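Local coordinates for Cog5 (Kluyveromyces lactis, PDB 4U6U), which probably acts in vesicle tethering at the Golgi as a subunit of the conserved oligomeric Golgi complex, this chain being the larger C-terminal piece paired with Cog7, at residues B[111-121]-B[146-157]; B[172-183]-B[256-265]. The protein carries 7 engineered substitutions. All coordinates share one frame; numbering follows the deposited sequence.

Interaction 1: B[111-121]-B[146-157]; sequences STNLTRDCLNN and LFDTIDKVLSSK
S111 and T149 open the contact between helices 92-118 and 143-167, two members of the helical-rod architecture of COG subunits, which run in the same general direction; over residues 111-118 and 146-157 the axes come within 9.8 Å and cross at -30°. Small residues suit this seam: S111 turns its CB toward T149, while each hydroxyl is kept by its own helix, S111 OG bonding to L107 O and T149 OG1 to D145 O. L114 follows, with CG anti to the backbone N (chi1 174°), which sends CD2 into a group of methyls: T149 CG2 at 3.9 Å, L146 CD1 at 4.0 Å and I150 CD1. Helix 128-141 adds I131 and L134 beside L114. At T115 the two branches of the threonine divide the work: OG1 bonds to S111 O, and CG2 lies 3.5 Å from both T149 CG2 and V153 CG2. Further on, C118 CB meets V153 CG1, and L119 CD2 touches the same methyl at 3.8 Å; L119 also lays CD1 against S156. A type I turn runs from C118 to N121, where the positive phi of N121 suits asparagine. Here K157, its chain bent at both chi3 and chi4, brings NZ to C118 O and to N121 OD1, each at 3.0 Å. A methionine in place of K157 would probably leave C118 O and N121 OD1 without the donor they share, freeing the turn from the second helix. K157 NZ stands above the carbonyl plane of C118 but meets N121 OD1 at a C=O...N angle of 162°.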
loop_
_atom_site.group_PDB
_atom_site.type_symbol
_atom_site.label_atom_id
_atom_site.label_comp_id
_atom_site.label_asym_id
_atom_site.label_seq_id
_atom_site.Cartn_x
_atom_site.Cartn_y
_atom_site.Cartn_z
ATOM N N SER B 111 4.526 8.386 -0.166
ATOM C CA SER B 111 5.431 8.144 -1.289
ATOM C C SER B 111 6.350 9.337 -1.547
ATOM O O SER B 111 7.526 9.161 -1.860
ATOM C CB SER B 111 4.642 7.811 -2.554
ATOM O OG SER B 111 3.821 8.891 -2.953
ATOM N N THR B 112 5.825 10.549 -1.414
ATOM C CA THR B 112 6.657 11.722 -1.634
ATOM C C THR B 112 7.619 11.903 -0.465
ATOM O O THR B 112 8.720 12.396 -0.642
ATOM C CB THR B 112 5.832 13.017 -1.834
ATOM O OG1 THR B 112 5.228 13.401 -0.600
ATOM C CG2 THR B 112 4.757 12.842 -2.919
ATOM N N ASN B 113 7.216 11.514 0.736
ATOM C CA ASN B 113 8.133 11.613 1.870
ATOM C C ASN B 113 9.218 10.532 1.829
ATOM O O ASN B 113 10.335 10.743 2.292
ATOM C CB ASN B 113 7.368 11.550 3.195
ATOM C CG ASN B 113 7.539 12.810 4.024
ATOM O OD1 ASN B 113 8.474 12.920 4.822
ATOM N ND2 ASN B 113 6.636 13.770 3.838
ATOM N N LEU B 114 8.876 9.365 1.296
ATOM C CA LEU B 114 9.834 8.274 1.163
ATOM C C LEU B 114 10.803 8.535 0.006
ATOM O O LEU B 114 12.005 8.269 0.110
ATOM C CB LEU B 114 9.113 6.940 0.964
ATOM C CG LEU B 114 10.000 5.728 0.673
ATOM C CD1 LEU B 114 10.936 5.456 1.843
ATOM C CD2 LEU B 114 9.162 4.496 0.352
ATOM N N THR B 115 10.274 9.020 -1.116
ATOM C CA THR B 115 11.125 9.300 -2.267
ATOM C C THR B 115 12.172 10.350 -1.879
ATOM O O THR B 115 13.370 10.150 -2.072
ATOM C CB THR B 115 10.299 9.798 -3.517
ATOM O OG1 THR B 115 9.333 10.780 -3.125
ATOM C CG2 THR B 115 9.560 8.659 -4.195
ATOM N N ARG B 116 11.701 11.432 -1.268
ATOM C CA ARG B 116 12.542 12.535 -0.817
ATOM C C ARG B 116 13.584 12.087 0.186
ATOM O O ARG B 116 14.732 12.531 0.139
ATOM C CB ARG B 116 11.654 13.651 -0.269
ATOM C CG ARG B 116 12.358 14.888 0.211
ATOM C CD ARG B 116 11.325 15.978 0.362
ATOM N NE ARG B 116 10.386 15.732 1.445
ATOM C CZ ARG B 116 9.099 16.070 1.386
ATOM N NH1 ARG B 116 8.616 16.649 0.288
ATOM N NH2 ARG B 116 8.292 15.814 2.411
ATOM N N ASP B 117 13.190 11.195 1.087
ATOM C CA ASP B 117 14.106 10.732 2.116
ATOM C C ASP B 117 15.128 9.740 1.530
ATOM O O ASP B 117 16.152 9.462 2.133
ATOM C CB ASP B 117 13.326 10.116 3.284
ATOM C CG ASP B 117 12.755 11.178 4.230
ATOM O OD1 ASP B 117 12.902 12.392 3.943
ATOM O OD2 ASP B 117 12.148 10.801 5.259
ATOM N N CYS B 118 14.869 9.222 0.340
ATOM C CA CYS B 118 15.801 8.271 -0.261
ATOM C C CYS B 118 16.802 8.927 -1.213
ATOM O O CYS B 118 17.941 8.484 -1.344
ATOM C CB CYS B 118 15.040 7.192 -1.014
ATOM S SG CYS B 118 14.460 5.883 0.019
ATOM N N LEU B 119 16.367 9.984 -1.884
ATOM C CA LEU B 119 17.205 10.648 -2.874
ATOM C C LEU B 119 18.180 11.604 -2.198
ATOM O O LEU B 119 19.020 12.215 -2.868
ATOM C CB LEU B 119 16.350 11.400 -3.904
ATOM C CG LEU B 119 15.301 10.594 -4.682
ATOM C CD1 LEU B 119 14.512 11.515 -5.600
ATOM C CD2 LEU B 119 15.871 9.394 -5.450
ATOM N N ASN B 120 18.066 11.742 -0.878
ATOM C CA ASN B 120 18.962 12.631 -0.152
ATOM C C ASN B 120 20.292 11.966 0.214
ATOM O O ASN B 120 21.186 12.621 0.754
ATOM C CB ASN B 120 18.276 13.162 1.111
ATOM C CG ASN B 120 19.057 14.291 1.772
ATOM O OD1 ASN B 120 19.121 14.394 2.993
ATOM N ND2 ASN B 120 19.652 15.150 0.955
ATOM N N ASN B 121 20.430 10.674 -0.088
ATOM C CA ASN B 121 21.651 9.904 0.211
ATOM C C ASN B 121 22.153 9.981 1.649
ATOM O O ASN B 121 22.701 9.003 2.154
ATOM C CB ASN B 121 22.801 10.336 -0.712
ATOM C CG ASN B 121 22.789 9.626 -2.060
ATOM O OD1 ASN B 121 21.867 8.872 -2.382
ATOM N ND2 ASN B 121 23.834 9.859 -2.853
ATOM N N LEU B 146 4.053 1.161 -3.080
ATOM C CA LEU B 146 5.416 1.085 -2.576
ATOM C C LEU B 146 6.380 0.786 -3.717
ATOM O O LEU B 146 7.483 1.335 -3.778
ATOM C CB LEU B 146 5.553 0.018 -1.496
ATOM C CG LEU B 146 7.008 -0.234 -1.101
ATOM C CD1 LEU B 146 7.517 0.920 -0.245
ATOM C CD2 LEU B 146 7.160 -1.545 -0.356
ATOM N N PHE B 147 5.949 -0.068 -4.636
ATOM C CA PHE B 147 6.796 -0.453 -5.757
ATOM C C PHE B 147 6.913 0.670 -6.788
ATOM O O PHE B 147 8.012 1.008 -7.229
ATOM C CB PHE B 147 6.240 -1.716 -6.407
ATOM C CG PHE B 147 6.147 -2.886 -5.470
ATOM C CD1 PHE B 147 6.950 -2.955 -4.339
ATOM C CD2 PHE B 147 5.248 -3.913 -5.710
ATOM C CE1 PHE B 147 6.866 -4.030 -3.472
ATOM C CE2 PHE B 147 5.157 -4.996 -4.845
ATOM C CZ PHE B 147 5.969 -5.052 -3.725
ATOM N N ASP B 148 5.774 1.270 -7.126
ATOM C CA ASP B 148 5.712 2.409 -8.035
ATOM C C ASP B 148 6.410 3.608 -7.440
ATOM O O ASP B 148 6.619 4.606 -8.116
ATOM C CB ASP B 148 4.266 2.745 -8.372
ATOM C CG ASP B 148 3.627 1.690 -9.261
ATOM O OD1 ASP B 148 4.271 0.637 -9.483
ATOM O OD2 ASP B 148 2.479 1.898 -9.720
ATOM N N THR B 149 6.717 3.522 -6.153
ATOM C CA THR B 149 7.519 4.534 -5.496
ATOM C C THR B 149 8.978 4.118 -5.578
ATOM O O THR B 149 9.836 4.927 -5.929
ATOM C CB THR B 149 7.105 4.750 -4.025
ATOM O OG1 THR B 149 5.865 5.461 -3.984
ATOM C CG2 THR B 149 8.137 5.579 -3.280
ATOM N N ILE B 150 9.262 2.852 -5.282
ATOM C CA ILE B 150 10.636 2.363 -5.397
ATOM C C ILE B 150 11.052 2.435 -6.860
ATOM O O ILE B 150 12.177 2.839 -7.163
ATOM C CB ILE B 150 10.808 0.925 -4.829
ATOM C CG1 ILE B 150 11.414 0.970 -3.419
ATOM C CG2 ILE B 150 11.779 0.118 -5.659
ATOM C CD1 ILE B 150 10.818 2.019 -2.497
ATOM N N ASP B 151 10.133 2.083 -7.758
ATOM C CA ASP B 151 10.351 2.283 -9.187
ATOM C C ASP B 151 10.870 3.677 -9.462
ATOM O O ASP B 151 11.937 3.855 -10.061
ATOM C CB ASP B 151 9.065 2.063 -9.979
ATOM C CG ASP B 151 8.910 0.642 -10.460
ATOM O OD1 ASP B 151 9.908 -0.109 -10.414
ATOM O OD2 ASP B 151 7.798 0.295 -10.919
ATOM N N LYS B 152 10.094 4.659 -9.012
ATOM C CA LYS B 152 10.384 6.057 -9.276
ATOM C C LYS B 152 11.707 6.495 -8.660
ATOM O O LYS B 152 12.468 7.219 -9.295
ATOM C CB LYS B 152 9.226 6.949 -8.784
ATOM C CG LYS B 152 8.038 6.986 -9.765
ATOM C CD LYS B 152 6.872 7.836 -9.280
ATOM C CE LYS B 152 5.686 7.736 -10.234
ATOM N NZ LYS B 152 4.432 8.228 -9.601
ATOM N N VAL B 153 11.993 6.035 -7.448
ATOM C CA VAL B 153 13.258 6.359 -6.787
ATOM C C VAL B 153 14.458 5.789 -7.530
ATOM O O VAL B 153 15.430 6.500 -7.802
ATOM C CB VAL B 153 13.301 5.836 -5.333
ATOM C CG1 VAL B 153 14.730 5.780 -4.836
ATOM C CG2 VAL B 153 12.464 6.706 -4.431
ATOM N N LEU B 154 14.379 4.503 -7.856
ATOM C CA LEU B 154 15.461 3.827 -8.549
ATOM C C LEU B 154 15.745 4.531 -9.871
ATOM O O LEU B 154 16.893 4.863 -10.183
ATOM C CB LEU B 154 15.107 2.358 -8.783
ATOM C CG LEU B 154 16.157 1.492 -9.484
ATOM C CD1 LEU B 154 17.440 1.459 -8.695
ATOM C CD2 LEU B 154 15.645 0.084 -9.705
ATOM N N SER B 155 14.680 4.776 -10.628
ATOM C CA SER B 155 14.777 5.434 -11.920
ATOM C C SER B 155 15.407 6.830 -11.794
ATOM O O SER B 155 16.029 7.336 -12.727
ATOM C CB SER B 155 13.396 5.507 -12.566
ATOM O OG SER B 155 13.499 5.761 -13.954
ATOM N N SER B 156 15.255 7.446 -10.631
ATOM C CA SER B 156 15.780 8.786 -10.414
ATOM C C SER B 156 17.280 8.730 -10.175
ATOM O O SER B 156 18.027 9.576 -10.667
ATOM C CB SER B 156 15.071 9.459 -9.230
ATOM O OG SER B 156 15.535 10.781 -9.005
ATOM N N LYS B 157 17.724 7.740 -9.410
ATOM C CA LYS B 157 19.148 7.620 -9.136
ATOM C C LYS B 157 19.921 7.256 -10.411
ATOM O O LYS B 157 20.961 7.855 -10.688
ATOM C CB LYS B 157 19.409 6.588 -8.035
ATOM C CG LYS B 157 18.949 7.023 -6.646
ATOM C CD LYS B 157 19.134 5.910 -5.597
ATOM C CE LYS B 157 19.894 6.380 -4.348
ATOM N NZ LYS B 157 19.452 7.714 -3.838
#

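Interaction 2: B[172-183]-B[256-265]; sequences IRNFNLSLDDAM and LIYEAISKCF
N176 and A260 bring helices 175-192 and 254-265 together, their CA atoms 5.2 Å apart, in a packing of two roughly parallel helices within the helical rod of Cog5. Over residues 175-183 and 256-265 the axes approach to 9.4 Å and cross at -35°, and A260 suits the close point because its CB, 4.0 Å from N176 CB, leaves room for the backbones. Just before helix 175-192, in a 3-10 segment, I172 CG2 rests on I257 CG1, and L256 CD2 lies against I172 O. The F175 ring, swung to the far side of CB from its backbone nitrogen (chi1 -173°), leans across I257: F175 CE2 is 3.8 Å from I257 CG2, and I261 CG1 sits at the ring edge. F232 of helix 220-241 touches the same phenylalanine, so the aromatic fills a three-way join. One turn further, L179 is a knob in the hole formed by A260, I261, C264 and F265. L179 CD2 meets I261 CG1 at 3.7 Å, while L179 CD1 reaches F265 CE1, at the ring edge, 4.1 Å away. I281 of helix 277-284 also meets this leucine. C264 lends a compact, polarisable sulfur: C264 SG lies close to L179 O and 3.9 Å from M183 CG. The flexible methionine bends at chi2 and chi3, and its sulfur makes an oblique Met-aromatic contact: M183 SD stands 5.0 Å from the F265 ring centroid, 28° off the ring normal.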
loop_
_atom_site.group_PDB
_atom_site.type_symbol
_atom_site.label_atom_id
_atom_site.label_comp_id
_atom_site.label_asym_id
_atom_site.label_seq_id
_atom_site.Cartn_x
_atom_site.Cartn_y
_atom_site.Cartn_z
ATOM N N ILE B 172 37.222 14.261 -19.854
ATOM C CA ILE B 172 37.526 12.943 -19.260
ATOM C C ILE B 172 38.659 12.991 -18.245
ATOM O O ILE B 172 38.980 11.988 -17.599
ATOM C CB ILE B 172 37.905 11.889 -20.323
ATOM C CG1 ILE B 172 38.225 12.564 -21.660
ATOM C CG2 ILE B 172 36.815 10.811 -20.443
ATOM C CD1 ILE B 172 39.523 13.357 -21.666
ATOM N N ARG B 173 39.295 14.145 -18.135
ATOM C CA ARG B 173 40.333 14.305 -17.149
ATOM C C ARG B 173 39.712 14.124 -15.768
ATOM O O ARG B 173 40.320 13.568 -14.859
ATOM C CB ARG B 173 40.937 15.696 -17.263
ATOM C CG ARG B 173 41.454 16.040 -18.643
ATOM C CD ARG B 173 40.598 17.178 -19.191
ATOM N NE ARG B 173 40.853 18.402 -18.434
ATOM C CZ ARG B 173 40.041 18.890 -17.501
ATOM N NH1 ARG B 173 38.920 18.252 -17.207
ATOM N NH2 ARG B 173 40.357 20.004 -16.854
ATOM N N ASN B 174 38.457 14.542 -15.650
ATOM C CA ASN B 174 37.718 14.476 -14.397
ATOM C C ASN B 174 36.905 13.182 -14.211
ATOM O O ASN B 174 36.032 13.106 -13.343
ATOM C CB ASN B 174 36.797 15.699 -14.269
ATOM C CG ASN B 174 37.570 16.995 -14.014
ATOM O OD1 ASN B 174 38.643 16.987 -13.402
ATOM N ND2 ASN B 174 36.995 18.118 -14.430
ATOM N N PHE B 175 37.175 12.180 -15.041
ATOM C CA PHE B 175 36.391 10.945 -15.041
ATOM C C PHE B 175 36.429 10.178 -13.716
ATOM O O PHE B 175 35.462 9.507 -13.375
ATOM C CB PHE B 175 36.832 10.034 -16.176
ATOM C CG PHE B 175 35.971 8.826 -16.337
ATOM C CD1 PHE B 175 34.624 8.966 -16.676
ATOM C CD2 PHE B 175 36.494 7.560 -16.206
ATOM C CE1 PHE B 175 33.800 7.856 -16.840
ATOM C CE2 PHE B 175 35.679 6.443 -16.375
ATOM C CZ PHE B 175 34.328 6.593 -16.691
ATOM N N ASN B 176 37.557 10.214 -13.007
ATOM C CA ASN B 176 37.652 9.550 -11.704
ATOM C C ASN B 176 36.635 10.117 -10.707
ATOM O O ASN B 176 36.071 9.385 -9.902
ATOM C CB ASN B 176 39.070 9.661 -11.131
ATOM C CG ASN B 176 39.713 11.016 -11.396
ATOM O OD1 ASN B 176 39.813 11.456 -12.542
ATOM N ND2 ASN B 176 40.156 11.683 -10.334
ATOM N N LEU B 177 36.413 11.426 -10.762
ATOM C CA LEU B 177 35.467 12.100 -9.870
ATOM C C LEU B 177 34.018 11.701 -10.134
ATOM O O LEU B 177 33.251 11.464 -9.206
ATOM C CB LEU B 177 35.622 13.610 -10.011
ATOM C CG LEU B 177 37.061 14.045 -9.772
ATOM C CD1 LEU B 177 37.228 15.524 -10.057
ATOM C CD2 LEU B 177 37.440 13.707 -8.324
ATOM N N SER B 178 33.641 11.669 -11.404
ATOM C CA SER B 178 32.313 11.219 -11.800
ATOM C C SER B 178 32.095 9.753 -11.429
ATOM O O SER B 178 31.044 9.373 -10.914
ATOM C CB SER B 178 32.105 11.425 -13.301
ATOM O OG SER B 178 31.907 12.799 -13.578
ATOM N N LEU B 179 33.112 8.943 -11.699
ATOM C CA LEU B 179 33.097 7.509 -11.429
ATOM C C LEU B 179 32.958 7.226 -9.921
ATOM O O LEU B 179 32.562 6.130 -9.510
ATOM C CB LEU B 179 34.361 6.877 -12.016
ATOM C CG LEU B 179 34.388 5.400 -12.397
ATOM C CD1 LEU B 179 33.164 5.026 -13.172
ATOM C CD2 LEU B 179 35.611 5.169 -13.256
ATOM N N ASP B 180 33.352 8.202 -9.106
ATOM C CA ASP B 180 33.144 8.153 -7.659
ATOM C C ASP B 180 31.683 8.451 -7.285
ATOM O O ASP B 180 31.073 7.710 -6.515
ATOM C CB ASP B 180 34.074 9.143 -6.953
ATOM C CG ASP B 180 35.499 8.623 -6.826
ATOM O OD1 ASP B 180 35.712 7.405 -7.021
ATOM O OD2 ASP B 180 36.405 9.435 -6.534
ATOM N N ASP B 181 31.130 9.533 -7.840
ATOM C CA ASP B 181 29.723 9.902 -7.639
ATOM C C ASP B 181 28.764 8.798 -8.039
ATOM O O ASP B 181 27.650 8.741 -7.537
ATOM C CB ASP B 181 29.367 11.173 -8.406
ATOM C CG ASP B 181 29.967 12.407 -7.788
ATOM O OD1 ASP B 181 30.227 12.376 -6.569
ATOM O OD2 ASP B 181 30.188 13.400 -8.519
ATOM N N ALA B 182 29.160 7.973 -9.000
ATOM C CA ALA B 182 28.352 6.821 -9.387
ATOM C C ALA B 182 28.340 5.762 -8.272
ATOM O O ALA B 182 27.321 5.117 -8.013
ATOM C CB ALA B 182 28.865 6.229 -10.676
ATOM N N MET B 183 29.484 5.573 -7.625
ATOM C CA MET B 183 29.585 4.632 -6.517
ATOM C C MET B 183 28.839 5.132 -5.282
ATOM O O MET B 183 28.360 4.331 -4.474
ATOM C CB MET B 183 31.051 4.361 -6.193
ATOM C CG MET B 183 31.653 3.256 -7.044
ATOM S SD MET B 183 31.026 1.643 -6.547
ATOM C CE MET B 183 31.349 1.708 -4.791
ATOM N N LEU B 256 43.968 6.293 -19.102
ATOM C CA LEU B 256 43.505 7.027 -17.914
ATOM C C LEU B 256 42.121 6.566 -17.458
ATOM O O LEU B 256 41.876 6.376 -16.258
ATOM C CB LEU B 256 43.470 8.534 -18.181
ATOM C CG LEU B 256 42.752 9.408 -17.132
ATOM C CD1 LEU B 256 43.254 9.186 -15.686
ATOM C CD2 LEU B 256 42.786 10.888 -17.518
ATOM N N ILE B 257 41.231 6.387 -18.432
ATOM C CA ILE B 257 39.890 5.879 -18.189
ATOM C C ILE B 257 39.964 4.496 -17.543
ATOM O O ILE B 257 39.470 4.292 -16.429
ATOM C CB ILE B 257 39.078 5.772 -19.508
ATOM C CG1 ILE B 257 38.907 7.138 -20.168
ATOM C CG2 ILE B 257 37.737 5.079 -19.277
ATOM C CD1 ILE B 257 38.411 7.041 -21.594
ATOM N N TYR B 258 40.622 3.564 -18.233
ATOM C CA TYR B 258 40.728 2.188 -17.773
ATOM C C TYR B 258 41.457 2.141 -16.436
ATOM O O TYR B 258 41.204 1.269 -15.596
ATOM C CB TYR B 258 41.453 1.330 -18.809
ATOM C CG TYR B 258 40.575 0.760 -19.908
ATOM C CD1 TYR B 258 39.536 -0.121 -19.614
ATOM C CD2 TYR B 258 40.804 1.084 -21.250
ATOM C CE1 TYR B 258 38.735 -0.656 -20.623
ATOM C CE2 TYR B 258 40.012 0.558 -22.269
ATOM C CZ TYR B 258 38.979 -0.313 -21.949
ATOM O OH TYR B 258 38.189 -0.842 -22.952
ATOM N N GLU B 259 42.373 3.088 -16.260
ATOM C CA GLU B 259 43.095 3.256 -15.009
ATOM C C GLU B 259 42.182 3.769 -13.890
ATOM O O GLU B 259 42.122 3.176 -12.810
ATOM C CB GLU B 259 44.281 4.191 -15.223
ATOM C CG GLU B 259 45.140 4.399 -14.008
ATOM C CD GLU B 259 46.339 5.268 -14.308
ATOM O OE1 GLU B 259 46.829 5.223 -15.461
ATOM O OE2 GLU B 259 46.791 5.991 -13.394
ATOM N N ALA B 260 41.480 4.871 -14.146
ATOM C CA ALA B 260 40.559 5.436 -13.159
ATOM C C ALA B 260 39.477 4.424 -12.759
ATOM O O ALA B 260 38.966 4.468 -11.633
ATOM C CB ALA B 260 39.925 6.708 -13.686
ATOM N N ILE B 261 39.127 3.529 -13.689
ATOM C CA ILE B 261 38.128 2.486 -13.444
ATOM C C ILE B 261 38.577 1.461 -12.422
ATOM O O ILE B 261 37.836 1.149 -11.487
ATOM C CB ILE B 261 37.755 1.711 -14.727
ATOM C CG1 ILE B 261 36.769 2.518 -15.569
ATOM C CG2 ILE B 261 37.091 0.384 -14.383
ATOM C CD1 ILE B 261 36.146 1.720 -16.707
ATOM N N SER B 262 39.783 0.932 -12.596
ATOM C CA SER B 262 40.266 -0.110 -11.698
ATOM C C SER B 262 40.529 0.478 -10.319
ATOM O O SER B 262 40.304 -0.180 -9.304
ATOM C CB SER B 262 41.528 -0.769 -12.249
ATOM O OG SER B 262 42.527 0.197 -12.525
ATOM N N LYS B 263 40.975 1.735 -10.303
ATOM C CA LYS B 263 41.240 2.483 -9.071
ATOM C C LYS B 263 39.976 2.854 -8.283
ATOM O O LYS B 263 40.030 3.667 -7.359
ATOM C CB LYS B 263 42.041 3.746 -9.405
ATOM C CG LYS B 263 43.453 3.436 -9.917
ATOM C CD LYS B 263 44.417 4.616 -9.803
ATOM C CE LYS B 263 45.757 4.298 -10.468
ATOM N NZ LYS B 263 46.585 5.510 -10.736
ATOM N N CYS B 264 38.854 2.234 -8.645
ATOM C CA CYS B 264 37.534 2.559 -8.108
ATOM C C CYS B 264 36.681 1.298 -8.081
ATOM O O CYS B 264 35.590 1.288 -7.517
ATOM C CB CYS B 264 36.846 3.647 -8.942
ATOM S SG CYS B 264 35.158 4.148 -8.403
ATOM N N PHE B 265 37.193 0.224 -8.677
ATOM C CA PHE B 265 36.442 -1.025 -8.731
ATOM C C PHE B 265 37.246 -2.252 -8.300
ATOM O O PHE B 265 36.699 -3.143 -7.646
ATOM C CB PHE B 265 35.897 -1.231 -10.142
ATOM C CG PHE B 265 34.612 -0.495 -10.405
ATOM C CD1 PHE B 265 34.626 0.818 -10.847
ATOM C CD2 PHE B 265 33.390 -1.118 -10.220
ATOM C CE1 PHE B 265 33.438 1.496 -11.089
ATOM C CE2 PHE B 265 32.203 -0.448 -10.466
ATOM C CZ PHE B 265 32.227 0.858 -10.899
#

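How the interactions relate
From the N terminus, the long helix 11-47 and helix 61-81 come before either contact. Interaction 1 closes first, bringing helix 143-167 back beside helix 92-118 with a 24-residue, almost wholly helical connection between them. Interaction 2 opens afterwards, when helix 175-192 follows helix 143-167, and it closes a longer excursion of 72 residues by returning helix 254-265. The two loops therefore lie in series and neither nest nor cross. Their centres are 26 Å apart, and their nearest atoms about 6 Å, without touching. Helix 175-192 bridges them: its N-terminal half packs in interaction 2, while N185, S188 and I189 lie around K157 of interaction 1.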